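Local atomic coordinates of putative methyltransferase from antibiotic biosynthesis pathway (Anabaena variabilis ATCC 29413, PDB entry 3EGE), a protein that probably transfers methyl groups from S-adenosylmethionine to a substrate not yet identified, as expected of a Rossmann-like methyltransferase. Residues I176-P181 with Y252-T257; I20-A25 with H182-L187. All coordinates share one frame; numbering follows the deposited sequence.

Contact 1 of 2, residues I176-P181 with Y252-T257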
ATOM      1  N   ILE A 176      -7.685 -11.772   0.920  1.00 71.72           N
ATOM      2  CA  ILE A 176      -6.865 -12.642   0.045  1.00 71.11           C
ATOM      3  C   ILE A 176      -5.419 -12.166   0.045  1.00 69.89           C
ATOM      4  O   ILE A 176      -5.185 -10.973   0.198  1.00 70.53           O
ATOM      5  CB  ILE A 176      -7.373 -12.719  -1.420  1.00 70.33           C
ATOM      6  CG1 ILE A 176      -7.393 -11.333  -2.092  1.00 70.66           C
ATOM      7  CG2 ILE A 176      -8.735 -13.355  -1.447  1.00 70.84           C
ATOM      8  CD1 ILE A 176      -7.932 -11.318  -3.531  1.00 71.54           C
ATOM      9  N   PRO A 177      -4.452 -13.087  -0.119  1.00 69.03           N
ATOM     10  CA  PRO A 177      -3.091 -12.600  -0.241  1.00 69.07           C
ATOM     11  C   PRO A 177      -2.810 -11.937  -1.586  1.00 68.45           C
ATOM     12  O   PRO A 177      -3.343 -12.355  -2.595  1.00 68.19           O
ATOM     13  CB  PRO A 177      -2.233 -13.877  -0.108  1.00 68.82           C
ATOM     14  CG  PRO A 177      -3.154 -14.942   0.310  1.00 67.64           C
ATOM     15  CD  PRO A 177      -4.489 -14.555  -0.199  1.00 69.43           C
ATOM     16  N   PHE A 178      -2.021 -10.871  -1.561  1.00 69.19           N
ATOM     17  CA  PHE A 178      -1.428 -10.335  -2.774  1.00 68.80           C
ATOM     18  C   PHE A 178       0.051 -10.749  -2.631  1.00 68.05           C
ATOM     19  O   PHE A 178       0.832 -10.110  -1.892  1.00 68.92           O
ATOM     20  CB  PHE A 178      -1.591  -8.824  -2.959  1.00 68.19           C
ATOM     21  CG  PHE A 178      -0.827  -8.308  -4.153  1.00 69.42           C
ATOM     22  CD1 PHE A 178      -1.267  -8.603  -5.451  1.00 68.01           C
ATOM     23  CD2 PHE A 178       0.373  -7.590  -3.986  1.00 67.16           C
ATOM     24  CE1 PHE A 178      -0.541  -8.167  -6.589  1.00 68.03           C
ATOM     25  CE2 PHE A 178       1.114  -7.148  -5.115  1.00 68.34           C
ATOM     26  CZ  PHE A 178       0.664  -7.452  -6.418  1.00 69.89           C
ATOM     27  N   LEU A 179       0.409 -11.834  -3.311  1.00 68.08           N
ATOM     28  CA  LEU A 179       1.791 -12.339  -3.341  1.00 68.63           C
ATOM     29  C   LEU A 179       2.520 -11.362  -4.242  1.00 68.88           C
ATOM     30  O   LEU A 179       1.966 -10.930  -5.262  1.00 70.06           O
ATOM     31  CB  LEU A 179       1.860 -13.758  -3.905  1.00 68.27           C
ATOM     32  CG  LEU A 179       1.009 -14.811  -3.159  1.00 70.17           C
ATOM     33  CD1 LEU A 179       0.995 -16.175  -3.888  1.00 63.38           C
ATOM     34  CD2 LEU A 179       1.474 -14.955  -1.721  1.00 66.45           C
ATOM     35  N   LEU A 180       3.728 -10.982  -3.852  1.00 68.62           N
ATOM     36  CA  LEU A 180       4.495  -9.989  -4.598  1.00 67.89           C
ATOM     37  C   LEU A 180       5.289 -10.604  -5.751  1.00 67.00           C
ATOM     38  O   LEU A 180       6.108 -11.493  -5.503  1.00 66.99           O
ATOM     39  CB  LEU A 180       5.484  -9.274  -3.684  1.00 67.46           C
ATOM     40  CG  LEU A 180       4.972  -8.500  -2.465  1.00 71.91           C
ATOM     41  CD1 LEU A 180       6.185  -7.759  -1.802  1.00 67.85           C
ATOM     42  CD2 LEU A 180       3.841  -7.541  -2.830  1.00 62.97           C
ATOM     43  N   PRO A 181       5.063 -10.141  -7.007  1.00 66.20           N
ATOM     44  CA  PRO A 181       5.948 -10.582  -8.096  1.00 65.57           C
ATOM     45  C   PRO A 181       7.358 -10.050  -7.865  1.00 65.36           C
ATOM     46  O   PRO A 181       7.542  -9.114  -7.103  1.00 65.48           O
ATOM     47  CB  PRO A 181       5.349  -9.934  -9.341  1.00 66.41           C
ATOM     48  CG  PRO A 181       3.969  -9.459  -8.940  1.00 66.52           C
ATOM     49  CD  PRO A 181       3.989  -9.249  -7.491  1.00 65.61           C
ATOM     50  N   TYR A 252       1.203  -9.078   2.495  1.00 69.47           N
ATOM     51  CA  TYR A 252       0.295  -8.120   1.853  1.00 70.58           C
ATOM     52  C   TYR A 252      -1.025  -8.828   1.572  1.00 70.11           C
ATOM     53  O   TYR A 252      -1.046  -9.975   1.071  1.00 66.67           O
ATOM     54  CB  TYR A 252       0.885  -7.504   0.592  1.00 72.51           C
ATOM     55  CG  TYR A 252       2.071  -6.616   0.877  1.00 71.17           C
ATOM     56  CD1 TYR A 252       3.379  -7.165   0.958  1.00 73.73           C
ATOM     57  CD2 TYR A 252       1.904  -5.253   1.095  1.00 68.18           C
ATOM     58  CE1 TYR A 252       4.513  -6.357   1.225  1.00 77.63           C
ATOM     59  CE2 TYR A 252       3.028  -4.398   1.358  1.00 74.34           C
ATOM     60  CZ  TYR A 252       4.342  -4.965   1.425  1.00 80.00           C
ATOM     61  OH  TYR A 252       5.471  -4.195   1.697  1.00 78.68           O
ATOM     62  N   ARG A 253      -2.113  -8.125   1.907  1.00 70.40           N
ATOM     63  CA  ARG A 253      -3.467  -8.661   1.842  1.00 70.11           C
ATOM     64  C   ARG A 253      -4.496  -7.634   1.357  1.00 70.29           C
ATOM     65  O   ARG A 253      -4.465  -6.467   1.765  1.00 68.53           O
ATOM     66  CB  ARG A 253      -3.907  -9.060   3.262  1.00 69.52           C
ATOM     67  CG  ARG A 253      -3.133 -10.173   3.935  1.00 70.94           C
ATOM     68  CD  ARG A 253      -3.527 -11.544   3.363  1.00 67.87           C
ATOM     69  NE  ARG A 253      -2.774 -12.619   3.982  1.00 65.75           N
ATOM     70  CZ  ARG A 253      -1.497 -12.939   3.738  1.00 67.01           C
ATOM     71  NH1 ARG A 253      -0.771 -12.277   2.872  1.00 71.53           N
ATOM     72  NH2 ARG A 253      -0.933 -13.941   4.387  1.00 66.31           N
ATOM     73  N   PHE A 254      -5.410  -8.090   0.496  1.00 71.32           N
ATOM     74  CA  PHE A 254      -6.586  -7.298   0.134  1.00 71.36           C
ATOM     75  C   PHE A 254      -7.680  -7.690   1.125  1.00 72.35           C
ATOM     76  O   PHE A 254      -7.957  -8.881   1.280  1.00 71.70           O
ATOM     77  CB  PHE A 254      -7.079  -7.551  -1.291  1.00 70.70           C
ATOM     78  CG  PHE A 254      -6.273  -6.863  -2.340  1.00 69.90           C
ATOM     79  CD1 PHE A 254      -6.420  -5.501  -2.550  1.00 68.00           C
ATOM     80  CD2 PHE A 254      -5.371  -7.574  -3.144  1.00 75.22           C
ATOM     81  CE1 PHE A 254      -5.678  -4.834  -3.555  1.00 69.48           C
ATOM     82  CE2 PHE A 254      -4.602  -6.912  -4.144  1.00 72.79           C
ATOM     83  CZ  PHE A 254      -4.767  -5.543  -4.351  1.00 68.70           C
ATOM     84  N   ILE A 255      -8.203  -6.701   1.856  1.00 73.65           N
ATOM     85  CA  ILE A 255      -9.397  -6.850   2.693  1.00 74.02           C
ATOM     86  C   ILE A 255     -10.486  -6.145   1.862  1.00 71.96           C
ATOM     87  O   ILE A 255     -10.273  -5.016   1.388  1.00 68.16           O
ATOM     88  CB  ILE A 255      -9.336  -6.116   4.048  1.00 73.80           C
ATOM     89  CG1 ILE A 255      -8.319  -6.703   5.003  1.00 78.33           C
ATOM     90  CG2 ILE A 255     -10.663  -6.239   4.774  1.00 75.87           C
ATOM     91  CD1 ILE A 255      -8.304  -5.876   6.306  1.00 77.64           C
ATOM     92  N   TYR A 256     -11.635  -6.810   1.706  1.00 71.18           N
ATOM     93  CA  TYR A 256     -12.733  -6.275   0.921  1.00 70.67           C
ATOM     94  C   TYR A 256     -14.106  -6.783   1.336  1.00 70.86           C
ATOM     95  O   TYR A 256     -14.254  -7.920   1.794  1.00 69.13           O
ATOM     96  CB  TYR A 256     -12.517  -6.554  -0.577  1.00 70.87           C
ATOM     97  CG  TYR A 256     -12.408  -8.024  -0.907  1.00 73.40           C
ATOM     98  CD1 TYR A 256     -11.187  -8.692  -0.784  1.00 70.45           C
ATOM     99  CD2 TYR A 256     -13.524  -8.760  -1.343  1.00 72.46           C
ATOM    100  CE1 TYR A 256     -11.066 -10.060  -1.084  1.00 71.15           C
ATOM    101  CE2 TYR A 256     -13.411 -10.140  -1.643  1.00 70.26           C
ATOM    102  CZ  TYR A 256     -12.177 -10.778  -1.507  1.00 73.22           C
ATOM    103  OH  TYR A 256     -12.040 -12.129  -1.773  1.00 75.13           O
ATOM    104  N   THR A 257     -15.098  -5.912   1.155  1.00 71.62           N
ATOM    105  CA  THR A 257     -16.487  -6.243   1.409  1.00 72.29           C
ATOM    106  C   THR A 257     -17.081  -7.065   0.255  1.00 75.17           C
ATOM    107  O   THR A 257     -16.653  -6.977  -0.905  1.00 72.01           O
ATOM    108  CB  THR A 257     -17.353  -5.008   1.619  1.00 70.65           C
ATOM    109  OG1 THR A 257     -17.112  -4.089   0.550  1.00 70.39           O
ATOM    110  CG2 THR A 257     -17.036  -4.347   2.945  1.00 65.95           C
TER
HETATM  111  O   HOH W   1       2.382 -10.797   0.391  1.00 53.23           O

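Contact 2 of 2, residues I20-A25 with H182-L187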
ATOM      1  N   ILE A  20       0.681  -2.348 -12.839  1.00 66.13           N
ATOM      2  CA  ILE A  20      -0.565  -2.750 -13.522  1.00 66.41           C
ATOM      3  C   ILE A  20      -1.243  -3.981 -12.893  1.00 66.40           C
ATOM      4  O   ILE A  20      -2.458  -4.146 -13.009  1.00 66.67           O
ATOM      5  CB  ILE A  20      -0.338  -2.980 -15.056  1.00 66.07           C
ATOM      6  CG1 ILE A  20      -1.672  -2.906 -15.837  1.00 70.08           C
ATOM      7  CG2 ILE A  20       0.429  -4.300 -15.325  1.00 61.63           C
ATOM      8  CD1 ILE A  20      -1.529  -3.150 -17.389  1.00 69.04           C
ATOM      9  N   ARG A  21      -0.453  -4.844 -12.252  1.00 66.59           N
ATOM     10  CA  ARG A  21      -0.988  -6.021 -11.550  1.00 66.83           C
ATOM     11  C   ARG A  21      -1.746  -5.641 -10.288  1.00 66.34           C
ATOM     12  O   ARG A  21      -2.747  -6.275  -9.954  1.00 65.75           O
ATOM     13  CB  ARG A  21       0.112  -7.026 -11.267  1.00 66.89           C
ATOM     14  CG  ARG A  21       0.576  -7.669 -12.544  1.00 65.39           C
ATOM     15  CD  ARG A  21       1.872  -8.334 -12.398  1.00 61.78           C
ATOM     16  NE  ARG A  21       2.962  -7.387 -12.136  1.00 62.75           N
ATOM     17  CZ  ARG A  21       4.249  -7.721 -12.119  1.00 60.13           C
ATOM     18  NH1 ARG A  21       4.636  -8.951 -12.438  1.00 65.45           N
ATOM     19  NH2 ARG A  21       5.161  -6.806 -11.849  1.00 59.37           N
ATOM     20  N   ILE A  22      -1.271  -4.601  -9.603  1.00 67.14           N
ATOM     21  CA  ILE A  22      -1.976  -4.067  -8.446  1.00 67.20           C
ATOM     22  C   ILE A  22      -3.270  -3.381  -8.942  1.00 67.28           C
ATOM     23  O   ILE A  22      -4.340  -3.643  -8.390  1.00 67.84           O
ATOM     24  CB  ILE A  22      -1.100  -3.140  -7.601  1.00 67.39           C
ATOM     25  CG1 ILE A  22       0.103  -3.937  -7.057  1.00 68.77           C
ATOM     26  CG2 ILE A  22      -1.923  -2.552  -6.451  1.00 65.56           C
ATOM     27  CD1 ILE A  22       1.028  -3.154  -6.148  1.00 67.51           C
ATOM     28  N   VAL A  23      -3.177  -2.580 -10.011  1.00 66.39           N
ATOM     29  CA  VAL A  23      -4.356  -1.891 -10.586  1.00 66.60           C
ATOM     30  C   VAL A  23      -5.418  -2.899 -11.040  1.00 66.82           C
ATOM     31  O   VAL A  23      -6.586  -2.718 -10.721  1.00 68.22           O
ATOM     32  CB  VAL A  23      -3.985  -0.958 -11.789  1.00 66.70           C
ATOM     33  CG1 VAL A  23      -5.235  -0.343 -12.406  1.00 60.84           C
ATOM     34  CG2 VAL A  23      -2.977   0.112 -11.355  1.00 65.01           C
ATOM     35  N   ASN A  24      -5.005  -3.934 -11.780  1.00 66.58           N
ATOM     36  CA  ASN A  24      -5.915  -5.012 -12.225  1.00 67.25           C
ATOM     37  C   ASN A  24      -6.594  -5.729 -11.035  1.00 66.80           C
ATOM     38  O   ASN A  24      -7.787  -6.034 -11.098  1.00 66.16           O
ATOM     39  CB  ASN A  24      -5.190  -6.053 -13.113  1.00 68.42           C
ATOM     40  CG  ASN A  24      -4.727  -5.492 -14.476  1.00 68.84           C
ATOM     41  OD1 ASN A  24      -5.183  -4.459 -14.936  1.00 73.95           O
ATOM     42  ND2 ASN A  24      -3.794  -6.190 -15.103  1.00 73.07           N
ATOM     43  N   ALA A  25      -5.825  -5.958  -9.967  1.00 66.61           N
ATOM     44  CA  ALA A  25      -6.327  -6.547  -8.710  1.00 66.74           C
ATOM     45  C   ALA A  25      -7.417  -5.662  -8.086  1.00 66.61           C
ATOM     46  O   ALA A  25      -8.490  -6.157  -7.741  1.00 67.32           O
ATOM     47  CB  ALA A  25      -5.164  -6.761  -7.703  1.00 65.59           C
ATOM     48  N   HIS A 182       8.337 -10.650  -8.524  1.00 65.51           N
ATOM     49  CA  HIS A 182       9.735 -10.244  -8.373  1.00 64.95           C
ATOM     50  C   HIS A 182      10.092  -8.943  -9.096  1.00 64.96           C
ATOM     51  O   HIS A 182      11.120  -8.366  -8.772  1.00 65.05           O
ATOM     52  CB  HIS A 182      10.669 -11.353  -8.868  1.00 65.46           C
ATOM     53  CG  HIS A 182      10.667 -11.523 -10.358  1.00 68.58           C
ATOM     54  ND1 HIS A 182      11.611 -10.932 -11.172  1.00 67.41           N
ATOM     55  CD2 HIS A 182       9.810 -12.171 -11.180  1.00 65.04           C
ATOM     56  CE1 HIS A 182      11.347 -11.234 -12.430  1.00 65.54           C
ATOM     57  NE2 HIS A 182      10.254 -11.977 -12.461  1.00 64.13           N
ATOM     58  N   ASP A 183       9.248  -8.486 -10.041  1.00 65.91           N
ATOM     59  CA  ASP A 183       9.517  -7.304 -10.894  1.00 65.56           C
ATOM     60  C   ASP A 183       8.484  -6.170 -10.793  1.00 67.03           C
ATOM     61  O   ASP A 183       8.162  -5.507 -11.794  1.00 66.51           O
ATOM     62  CB  ASP A 183       9.746  -7.748 -12.355  1.00 64.67           C
ATOM     63  CG  ASP A 183       8.613  -8.587 -12.915  1.00 67.36           C
ATOM     64  OD1 ASP A 183       7.671  -8.872 -12.152  1.00 63.55           O
ATOM     65  OD2 ASP A 183       8.681  -8.995 -14.107  1.00 66.92           O
ATOM     66  N   LEU A 184       7.996  -5.921  -9.573  1.00 68.45           N
ATOM     67  CA  LEU A 184       7.059  -4.811  -9.323  1.00 69.06           C
ATOM     68  C   LEU A 184       7.713  -3.449  -9.618  1.00 68.05           C
ATOM     69  O   LEU A 184       8.857  -3.193  -9.226  1.00 67.61           O
ATOM     70  CB  LEU A 184       6.547  -4.782  -7.875  1.00 69.49           C
ATOM     71  CG  LEU A 184       5.508  -5.788  -7.424  1.00 73.51           C
ATOM     72  CD1 LEU A 184       5.383  -5.738  -5.902  1.00 76.13           C
ATOM     73  CD2 LEU A 184       4.143  -5.517  -8.095  1.00 71.03           C
ATOM     74  N   SER A 185       6.964  -2.604 -10.321  1.00 67.56           N
ATOM     75  CA  SER A 185       7.384  -1.233 -10.653  1.00 67.34           C
ATOM     76  C   SER A 185       7.278  -0.303  -9.429  1.00 67.13           C
ATOM     77  O   SER A 185       7.980   0.694  -9.335  1.00 66.24           O
ATOM     78  CB  SER A 185       6.514  -0.687 -11.796  1.00 65.69           C
ATOM     79  OG  SER A 185       5.154  -0.602 -11.402  1.00 64.93           O
ATOM     80  N   ASP A 186       6.379  -0.660  -8.515  1.00 68.60           N
ATOM     81  CA  ASP A 186       6.062   0.101  -7.320  1.00 69.96           C
ATOM     82  C   ASP A 186       7.008  -0.358  -6.211  1.00 69.99           C
ATOM     83  O   ASP A 186       6.792  -1.402  -5.581  1.00 69.77           O
ATOM     84  CB  ASP A 186       4.579  -0.149  -6.981  1.00 70.93           C
ATOM     85  CG  ASP A 186       4.018   0.816  -5.958  1.00 70.52           C
ATOM     86  OD1 ASP A 186       4.711   1.692  -5.418  1.00 70.29           O
ATOM     87  OD2 ASP A 186       2.822   0.672  -5.691  1.00 69.22           O
ATOM     88  N   LEU A 187       8.044   0.447  -5.958  1.00 69.37           N
ATOM     89  CA  LEU A 187       9.099   0.092  -5.021  1.00 67.98           C
ATOM     90  C   LEU A 187       8.794   0.511  -3.600  1.00 68.53           C
ATOM     91  O   LEU A 187       9.479   1.349  -3.015  1.00 68.28           O
ATOM     92  CB  LEU A 187      10.475   0.607  -5.500  1.00 68.26           C
ATOM     93  CG  LEU A 187      10.946   0.140  -6.902  1.00 68.30           C
ATOM     94  CD1 LEU A 187      12.386   0.675  -7.218  1.00 65.00           C
ATOM     95  CD2 LEU A 187      10.874  -1.386  -7.052  1.00 65.14           C
TER

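Contact 1 of 2, residues I176-P181 with Y252-T257
Ile176 and Phe254 form an antiparallel hydrogen-bonded pair: Ile176 N gives to Phe254 O at 2.9 Å, and Phe254 N returns a bond of the same length to Ile176 O. One step on, Phe178 N donates to Tyr252 O at 2.9 Å from above the carbonyl plane. The same oxygen takes a second bond, from Arg253 NH1, on the opposite face of that plane, so two donors grip it. Tyr252 O lies in the guanidinium plane; Pro177 covers one face of that group, with CB 3.7 Å from Arg253 NH1, and Asp249 supplies a salt bridge to that nitrogen. A water links Phe178 O to Tyr252 N. On the face shared by Ile176 and Phe254, the CB of Phe178 rests 3.8 Å from Phe254 CE2, the two side chains running side by side. Ile176 CG2 meets Tyr256 OH at 3.5 Å, and Leu180 CD1 lies 3.7 Å from Tyr252 CE1. Strand 252-258, inserted antiparallel between strands 126-131 and 172-181, is consistent with the Rossmann-like sheet of class I methyltransferases. Backbone pairing joins it to strand 172-181, and the water continues the cross-link where direct pairing gives out.

Contact 2 of 2, residues I20-A25 with H182-L187
Arg21 reaches from helix 20-30 to Asp183 in the loop after strand 172-181, and a salt bridge closes the gap. Both terminal nitrogens converge on one carboxylate oxygen: Arg21 NH1 lies 3.0 Å from Asp183 OD1, and Arg21 NH2 stands 3.3 Å from that same atom. The oxygen sits in the guanidinium plane, but the two flat groups are turned 62° apart. NH1 comes in on the syn side, moderately out of the carboxylate plane, while NH2 approaches from well above it, on the same face. A weak bond from Arg21 NH2 to Asp183 O, at 3.3 Å, adds a backbone hold. On the aspartate, chi1 of 55° sets CG between the backbone N and the carbonyl carbon. Asp19 takes Arg21 NE in a second salt bridge, so the guanidinium is shared between two acids and its rotation is probably restricted.

The apolar part is thin, a single approach of Leu184 CD2 to Ile22 CD1 at 4.4 Å. Two van der Waals approaches to polar atoms flank it: Leu184 CD2 lies 4.1 Å from Arg21 NH2, and Ile22 CD1 passes Asp186 OD2 at 4.3 Å.

Helix 20-30 meets both the loop and helix 47-53: Tyr48 touches Ile22 and hydrogen-bonds Asp186 OD2, while Phe178 and Pro181 of strand 172-181 pack against Ile22 and Arg21.

How the contacts relate
The two contacts use successive parts of one chain run: residues 176-181 pair with strand 252-258 in contact 1, and 182-187 leave the sheet to meet helix 20-30 in contact 2. Their centres are about 12 Å apart, and they touch directly, Phe254 CZ resting 3.6 Å from Ala25 CB. The helix therefore lies against the sheet face carrying Phe254. Contact 1, partly buried, depends on main-chain pairing and aromatic packing; contact 2 is mostly buried, with Ile22, Leu184 and Asp186 inside, yet its main bond is a charged pair that ends on the exposed Asp183. The chemistry shifts from sheet pairing to side-chain charge as the chain leaves the strand.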